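Local coordinates for protein enoyl-CoA hydratase, EchA12_1 (PDB 3QRE) that probably adds water across the double bond of enoyl-CoA thioesters in fatty acid metabolism, as a trimeric member of the enoyl-CoA hydratase/isomerase family, at residues 144-149 against 161-166; 199-204 against 209-214; 38-43 against 227-232. All blocks are in the same frame, centred on the assembly; numbering follows the deposited sequence.

Contact 1 of 3, residues 144-149 against 161-166; sequences IGLTQA and AKFAAV
Phe163 is met by a single side chain of helix 144-149, that of Leu146. Leu146 CD1 comes in at the edge of the ring, near its plane, 4.1 Å from Phe163 CD1, and the two side chains cross at about a right angle. Leu146 keeps CG opposite its backbone N (chi1 177°), which sets its two methyl groups against different partners on the other segment. At Ala164 it is the backbone that touches: Leu146 CD2 lies 4.1 Å from Ala164 O, while Ala164 itself is tied by backbone hydrogen bonds to Cys141 and Gly143. Here strand 162-164 of the small mixed sheet runs past the helix that follows strand 141-142, an element of the crotonase fold whose N-terminal end borders the oxyanion hole in related enoyl-CoA hydratases. Ala165 then turns the chain as the centre of an inverse gamma turn, with a weak bond from Val166 N to Ala164 O. The turn places Ala165 CB 3.8 Å from Leu146 CD2, which also approaches Ala165 CA. Ile178 of helix 178-185 touches Leu146 as well, and Val166 packs on Tyr235 of the second subunit.

Contact 2 of 3, residues 199-204 against 209-214; sequences RTFLAE and LGLVKE
Phe201 and Leu211 make the main apolar contact. One methyl group does the touching: Leu211 CD1 sits 3.8 Å from Phe201 CE1 and 3.9 Å from the adjoining Phe201 CZ, the two side chains crossing at about a right angle. Phe201 holds its ring between the backbone N and the carbonyl carbon (chi1 54°), which lifts it off strand 200-202 toward the returning chain. Leu209 also points toward the first segment and shields part of it more loosely. Further along, Val212 CG1 reaches Ala203 O at a distant 4.5 Å, where a methyl group merely lies by a carbonyl. Leu194 of helix 188-197 touches both Phe201 and Leu211, and the Phe163 ring meets that of Phe201 with the planes only about 20° apart.

No hydrogen bond crosses between the segments; the polar links run elsewhere. Leu211 O accepts a bond from Arg155 NE. Arg199 forms salt bridges with Asp193 and Glu205, whereas Lys213 pairs with Asp193 of the third subunit, so that one carboxylate can gather a lysine and an arginine at the trimer interface.

Backbone features frame the intervening helix 203-208. Leu202 occupies its N-cap position, and Gly210, with a positive phi, ends it in a Schellman motif. Within the crotonase fold the chain thus leaves the small sheet at strand 200-202, makes the short helix 203-208 and doubles back past Phe201 in the loop leading to strand 214-216, outermost in the larger sheet of this chain.

Contact 3 of 3, residues 38-43 against 227-232; sequences GGVAII and EYAEDI
Val40 packs against Ala229 and Glu230 through one methyl group, and this is the close part of the contact. Val40 CG2 touches both the aliphatic part of Glu230 and the methyl of Ala229, lying 3.7 Å from Glu230 CG and 4.0 Å from Ala229 CB. Both Val40 and Ala229 are buried, and Leu226, one helical turn before Glu230, covers Val40 further. Strand 40-45 here belongs to the larger mixed sheet of the crotonase fold: Val40 and Ile42 face helix 221-235, whereas Ala41 and Ile43 turn to the opposite face, against helix 56-71. Toward the start of the strand the packing gives way to a partly exposed margin, formed by Gly38 and the end of Glu230. Glu230 continues extended beyond CG (chi2 156°), crossing Val40 at about a right angle, and brings its carboxylate over the turn, with Glu230 CD 3.9 Å from Gly38 CA. With no side chain on Gly38, the carboxylate can lie directly against the main chain. Glu230 OE1 is held by a hydrogen bond to Thr36 OG1, which is also bonded to Val40 N, so a single hydroxyl links the helix to the hairpin between strands 31-35 and 40-45. Tyr228 OH is hydrogen-bonded to Asp193 OD1 of the third subunit.

Contacts 1 and 2 are neighbours, their centres 10 Å apart, and follow one another along the chain. They join through the small sheet, where strands 162-164 and 200-202 pair antiparallel; Phe163 N and Phe201 O, 2.7 Å apart, probably form a hydrogen bond. Contact 3 lies about 23 Å from the centres of both, across the chain's centre from contact 1, and its sequence-distant segments enclose the other two contacts. It touches contact 2 where Lys213 CE packs 3.7 Å from Tyr228 CE1. Contact 1 belongs to the small sheet, contact 3 sets helix 221-235 on the larger one, and the chain of contact 2 runs between the two sheets; both Lys213 and Tyr228 reach the third subunit.

Contact 1 of 3, residues 144-149 against 161-166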
# COMPACT_ATOMS: atom_id res chain seq x y z
N ILE A 144 -4.55 4.24 -21.67
CA ILE A 144 -5.80 3.58 -21.42
C ILE A 144 -5.62 2.05 -21.23
O ILE A 144 -6.36 1.43 -20.45
CB ILE A 144 -6.83 3.92 -22.52
CG1 ILE A 144 -8.06 3.00 -22.46
CG2 ILE A 144 -6.16 3.86 -23.87
CD1 ILE A 144 -9.42 3.73 -22.55
N GLY A 145 -4.64 1.47 -21.91
CA GLY A 145 -4.28 0.08 -21.70
C GLY A 145 -3.82 -0.25 -20.28
O GLY A 145 -4.11 -1.34 -19.76
N LEU A 146 -3.09 0.67 -19.65
CA LEU A 146 -2.73 0.51 -18.24
C LEU A 146 -3.98 0.65 -17.35
O LEU A 146 -4.21 -0.14 -16.44
CB LEU A 146 -1.65 1.53 -17.84
CG LEU A 146 -1.26 1.49 -16.36
CD1 LEU A 146 -0.59 0.15 -16.00
CD2 LEU A 146 -0.34 2.68 -16.02
N THR A 147 -4.80 1.66 -17.63
CA THR A 147 -6.05 1.81 -16.89
C THR A 147 -6.91 0.55 -16.94
O THR A 147 -7.33 0.05 -15.88
CB THR A 147 -6.82 3.06 -17.33
OG1 THR A 147 -5.94 4.17 -17.23
CG2 THR A 147 -8.03 3.31 -16.44
N GLN A 148 -7.15 0.01 -18.14
CA GLN A 148 -7.94 -1.21 -18.25
C GLN A 148 -7.34 -2.42 -17.52
O GLN A 148 -8.09 -3.19 -16.92
CB GLN A 148 -8.21 -1.60 -19.71
CG GLN A 148 -9.58 -1.16 -20.22
CD GLN A 148 -10.80 -1.73 -19.46
OE1 GLN A 148 -10.72 -2.56 -18.53
NE2 GLN A 148 -11.96 -1.26 -19.87
N ALA A 149 -6.02 -2.59 -17.60
CA ALA A 149 -5.32 -3.68 -16.91
C ALA A 149 -5.54 -3.55 -15.42
O ALA A 149 -5.89 -4.53 -14.78
CB ALA A 149 -3.81 -3.68 -17.23
N ALA A 161 7.78 -6.93 -20.37
CA ALA A 161 6.65 -6.14 -20.89
C ALA A 161 6.72 -4.70 -20.38
O ALA A 161 6.98 -4.48 -19.20
CB ALA A 161 5.34 -6.78 -20.53
N LYS A 162 6.55 -3.73 -21.27
CA LYS A 162 6.66 -2.30 -20.94
C LYS A 162 5.35 -1.67 -20.47
O LYS A 162 4.28 -1.88 -21.08
CB LYS A 162 7.19 -1.48 -22.12
CG LYS A 162 8.59 -1.90 -22.63
CD LYS A 162 9.42 -0.68 -23.02
CE LYS A 162 10.88 -1.05 -23.27
NZ LYS A 162 11.03 -1.78 -24.56
N PHE A 163 5.45 -0.87 -19.41
CA PHE A 163 4.31 -0.12 -18.89
C PHE A 163 4.65 1.35 -18.89
O PHE A 163 5.80 1.71 -18.65
CB PHE A 163 4.00 -0.53 -17.45
CG PHE A 163 3.69 -1.99 -17.27
CD1 PHE A 163 2.40 -2.40 -16.98
CD2 PHE A 163 4.69 -2.95 -17.38
CE1 PHE A 163 2.10 -3.76 -16.82
CE2 PHE A 163 4.40 -4.29 -17.22
CZ PHE A 163 3.10 -4.70 -16.93
N ALA A 164 3.65 2.19 -19.13
CA ALA A 164 3.83 3.63 -18.97
C ALA A 164 2.49 4.28 -18.70
O ALA A 164 1.51 4.04 -19.42
CB ALA A 164 4.48 4.26 -20.19
N ALA A 165 2.46 5.08 -17.64
CA ALA A 165 1.28 5.88 -17.30
C ALA A 165 1.31 7.22 -18.08
O ALA A 165 1.44 8.30 -17.48
CB ALA A 165 1.21 6.10 -15.78
N VAL A 166 1.23 7.14 -19.41
CA VAL A 166 1.25 8.30 -20.32
C VAL A 166 -0.17 8.60 -20.78
O VAL A 166 -0.85 7.72 -21.30
CB VAL A 166 2.14 8.05 -21.56
CG1 VAL A 166 1.98 9.16 -22.59
CG2 VAL A 166 3.61 7.96 -21.16

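Contact 2 of 3, residues 199-204 against 209-214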
# COMPACT_ATOMS: atom_id res chain seq x y z
N ARG A 199 7.14 7.90 -17.06
CA ARG A 199 8.28 7.03 -17.37
C ARG A 199 7.85 5.60 -17.71
O ARG A 199 6.77 5.17 -17.34
CB ARG A 199 9.32 7.02 -16.24
CG ARG A 199 8.86 6.32 -14.96
CD ARG A 199 9.82 6.65 -13.80
NE ARG A 199 9.37 6.07 -12.52
CZ ARG A 199 9.53 4.79 -12.16
NH1 ARG A 199 10.13 3.92 -12.98
NH2 ARG A 199 9.09 4.37 -10.98
N THR A 200 8.75 4.89 -18.38
CA THR A 200 8.55 3.51 -18.77
C THR A 200 9.11 2.64 -17.66
O THR A 200 10.21 2.86 -17.15
CB THR A 200 9.25 3.23 -20.16
OG1 THR A 200 8.48 3.84 -21.23
CG2 THR A 200 9.38 1.77 -20.44
N PHE A 201 8.31 1.67 -17.24
CA PHE A 201 8.79 0.65 -16.30
C PHE A 201 8.40 -0.72 -16.82
O PHE A 201 7.39 -0.88 -17.53
CB PHE A 201 8.29 0.87 -14.86
CG PHE A 201 6.80 1.00 -14.76
CD1 PHE A 201 6.03 -0.04 -14.25
CD2 PHE A 201 6.16 2.18 -15.17
CE1 PHE A 201 4.64 0.09 -14.13
CE2 PHE A 201 4.79 2.31 -15.08
CZ PHE A 201 4.02 1.27 -14.56
N LEU A 202 9.23 -1.70 -16.48
CA LEU A 202 9.04 -3.05 -16.98
C LEU A 202 8.22 -3.89 -15.99
O LEU A 202 8.01 -3.47 -14.82
CB LEU A 202 10.41 -3.69 -17.23
CG LEU A 202 11.19 -3.43 -18.53
CD1 LEU A 202 10.73 -2.21 -19.32
CD2 LEU A 202 12.69 -3.32 -18.21
N ALA A 203 7.76 -5.05 -16.46
CA ALA A 203 7.00 -6.02 -15.64
C ALA A 203 7.58 -6.22 -14.24
O ALA A 203 6.83 -6.33 -13.26
CB ALA A 203 6.90 -7.38 -16.37
N GLU A 204 8.90 -6.28 -14.14
CA GLU A 204 9.55 -6.60 -12.87
C GLU A 204 9.39 -5.46 -11.84
O GLU A 204 9.10 -5.72 -10.66
CB GLU A 204 11.02 -7.03 -13.10
CG GLU A 204 11.19 -8.43 -13.83
CD GLU A 204 11.06 -8.46 -15.43
OE1 GLU A 204 10.94 -7.41 -16.15
OE2 GLU A 204 11.10 -9.61 -15.96
N LEU A 209 6.22 -2.80 -7.28
CA LEU A 209 5.30 -1.71 -6.94
C LEU A 209 3.88 -2.21 -6.61
O LEU A 209 3.05 -1.45 -6.10
CB LEU A 209 5.22 -0.72 -8.10
CG LEU A 209 6.50 0.04 -8.50
CD1 LEU A 209 6.18 0.96 -9.68
CD2 LEU A 209 7.06 0.85 -7.31
N GLY A 210 3.63 -3.48 -6.88
CA GLY A 210 2.35 -4.10 -6.55
C GLY A 210 1.32 -3.88 -7.65
O GLY A 210 0.12 -4.01 -7.42
N LEU A 211 1.79 -3.54 -8.84
CA LEU A 211 0.88 -3.36 -9.97
C LEU A 211 0.58 -4.69 -10.67
O LEU A 211 -0.34 -4.80 -11.45
CB LEU A 211 1.46 -2.34 -10.95
CG LEU A 211 1.39 -0.92 -10.41
CD1 LEU A 211 2.15 0.06 -11.30
CD2 LEU A 211 -0.10 -0.47 -10.20
N VAL A 212 1.37 -5.71 -10.36
CA VAL A 212 1.28 -6.99 -11.03
C VAL A 212 1.49 -8.08 -9.99
O VAL A 212 2.30 -7.93 -9.10
CB VAL A 212 2.36 -7.04 -12.17
CG1 VAL A 212 2.98 -8.40 -12.31
CG2 VAL A 212 1.77 -6.57 -13.49
N LYS A 213 0.74 -9.18 -10.10
CA LYS A 213 0.83 -10.25 -9.09
C LYS A 213 2.11 -11.08 -9.30
O LYS A 213 2.74 -11.52 -8.32
CB LYS A 213 -0.40 -11.15 -9.14
CG LYS A 213 -0.19 -12.60 -8.66
CD LYS A 213 -1.46 -13.45 -8.79
CE LYS A 213 -1.24 -14.92 -8.39
NZ LYS A 213 -0.76 -15.06 -6.98
N GLU A 214 2.49 -11.28 -10.56
CA GLU A 214 3.54 -12.22 -10.87
C GLU A 214 4.02 -12.03 -12.30
O GLU A 214 3.20 -11.84 -13.23
CB GLU A 214 2.99 -13.63 -10.67
CG GLU A 214 3.97 -14.77 -10.72
CD GLU A 214 3.28 -16.12 -10.51
OE1 GLU A 214 2.61 -16.30 -9.46
OE2 GLU A 214 3.40 -16.99 -11.40

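Contact 3 of 3, residues 38-43 against 227-232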
# COMPACT_ATOMS: atom_id res chain seq x y z
N GLY A 38 -13.24 -25.67 -19.03
CA GLY A 38 -13.25 -25.30 -17.61
C GLY A 38 -14.02 -24.04 -17.23
O GLY A 38 -14.05 -23.68 -16.05
N GLY A 39 -14.64 -23.37 -18.21
CA GLY A 39 -15.50 -22.21 -17.94
C GLY A 39 -14.78 -20.86 -17.83
O GLY A 39 -15.26 -19.93 -17.16
N VAL A 40 -13.63 -20.77 -18.49
CA VAL A 40 -12.92 -19.50 -18.66
C VAL A 40 -13.23 -18.89 -20.02
O VAL A 40 -13.02 -19.52 -21.05
CB VAL A 40 -11.39 -19.69 -18.51
CG1 VAL A 40 -10.67 -18.34 -18.64
CG2 VAL A 40 -11.05 -20.38 -17.18
N ALA A 41 -13.75 -17.67 -20.02
CA ALA A 41 -13.87 -16.86 -21.23
C ALA A 41 -12.56 -16.11 -21.53
O ALA A 41 -12.11 -15.27 -20.73
CB ALA A 41 -15.03 -15.86 -21.09
N ILE A 42 -11.95 -16.41 -22.67
CA ILE A 42 -10.72 -15.73 -23.11
C ILE A 42 -11.08 -14.63 -24.10
O ILE A 42 -11.65 -14.89 -25.17
CB ILE A 42 -9.71 -16.72 -23.74
CG1 ILE A 42 -9.41 -17.86 -22.75
CG2 ILE A 42 -8.43 -15.96 -24.18
CD1 ILE A 42 -8.54 -18.97 -23.33
N ILE A 43 -10.74 -13.40 -23.72
CA ILE A 43 -11.05 -12.22 -24.50
C ILE A 43 -9.73 -11.65 -24.98
O ILE A 43 -8.82 -11.36 -24.17
CB ILE A 43 -11.86 -11.22 -23.64
CG1 ILE A 43 -13.17 -11.90 -23.18
CG2 ILE A 43 -12.10 -9.90 -24.39
CD1 ILE A 43 -14.11 -10.97 -22.40
N GLU A 227 -4.30 -21.38 -15.73
CA GLU A 227 -4.17 -22.31 -14.60
C GLU A 227 -4.84 -21.65 -13.40
O GLU A 227 -5.79 -22.18 -12.82
CB GLU A 227 -2.68 -22.59 -14.31
CG GLU A 227 -2.40 -23.46 -13.07
CD GLU A 227 -0.92 -23.45 -12.62
OE1 GLU A 227 -0.17 -22.50 -12.94
OE2 GLU A 227 -0.50 -24.40 -11.92
N TYR A 228 -4.35 -20.45 -13.07
CA TYR A 228 -4.88 -19.63 -11.98
C TYR A 228 -6.39 -19.42 -12.08
O TYR A 228 -7.10 -19.60 -11.09
CB TYR A 228 -4.12 -18.29 -11.93
CG TYR A 228 -4.53 -17.41 -10.78
CD1 TYR A 228 -4.04 -17.63 -9.51
CD2 TYR A 228 -5.43 -16.36 -10.97
CE1 TYR A 228 -4.41 -16.83 -8.45
CE2 TYR A 228 -5.81 -15.55 -9.93
CZ TYR A 228 -5.30 -15.79 -8.67
OH TYR A 228 -5.70 -14.98 -7.63
N ALA A 229 -6.87 -19.08 -13.27
CA ALA A 229 -8.31 -18.86 -13.53
C ALA A 229 -9.21 -20.09 -13.31
O ALA A 229 -10.29 -19.98 -12.72
CB ALA A 229 -8.52 -18.29 -14.91
N GLU A 230 -8.79 -21.25 -13.80
CA GLU A 230 -9.53 -22.49 -13.50
C GLU A 230 -9.35 -22.92 -12.04
O GLU A 230 -10.26 -23.49 -11.45
CB GLU A 230 -9.17 -23.61 -14.49
CG GLU A 230 -10.14 -23.65 -15.71
CD GLU A 230 -9.54 -24.31 -16.94
OE1 GLU A 230 -9.56 -23.68 -18.05
OE2 GLU A 230 -9.05 -25.46 -16.80
N ASP A 231 -8.17 -22.64 -11.47
CA ASP A 231 -7.94 -22.82 -10.03
C ASP A 231 -8.99 -22.08 -9.20
O ASP A 231 -9.64 -22.71 -8.35
CB ASP A 231 -6.53 -22.38 -9.61
CG ASP A 231 -5.50 -23.51 -9.68
OD1 ASP A 231 -5.72 -24.54 -10.38
OD2 ASP A 231 -4.46 -23.38 -9.01
N ILE A 232 -9.19 -20.77 -9.44
CA ILE A 232 -10.19 -20.01 -8.68
C ILE A 232 -11.62 -20.44 -8.99
O ILE A 232 -12.49 -20.43 -8.10
CB ILE A 232 -9.98 -18.44 -8.73
CG1 ILE A 232 -10.63 -17.81 -9.96
CG2 ILE A 232 -8.49 -18.06 -8.64
CD1 ILE A 232 -10.33 -16.33 -10.08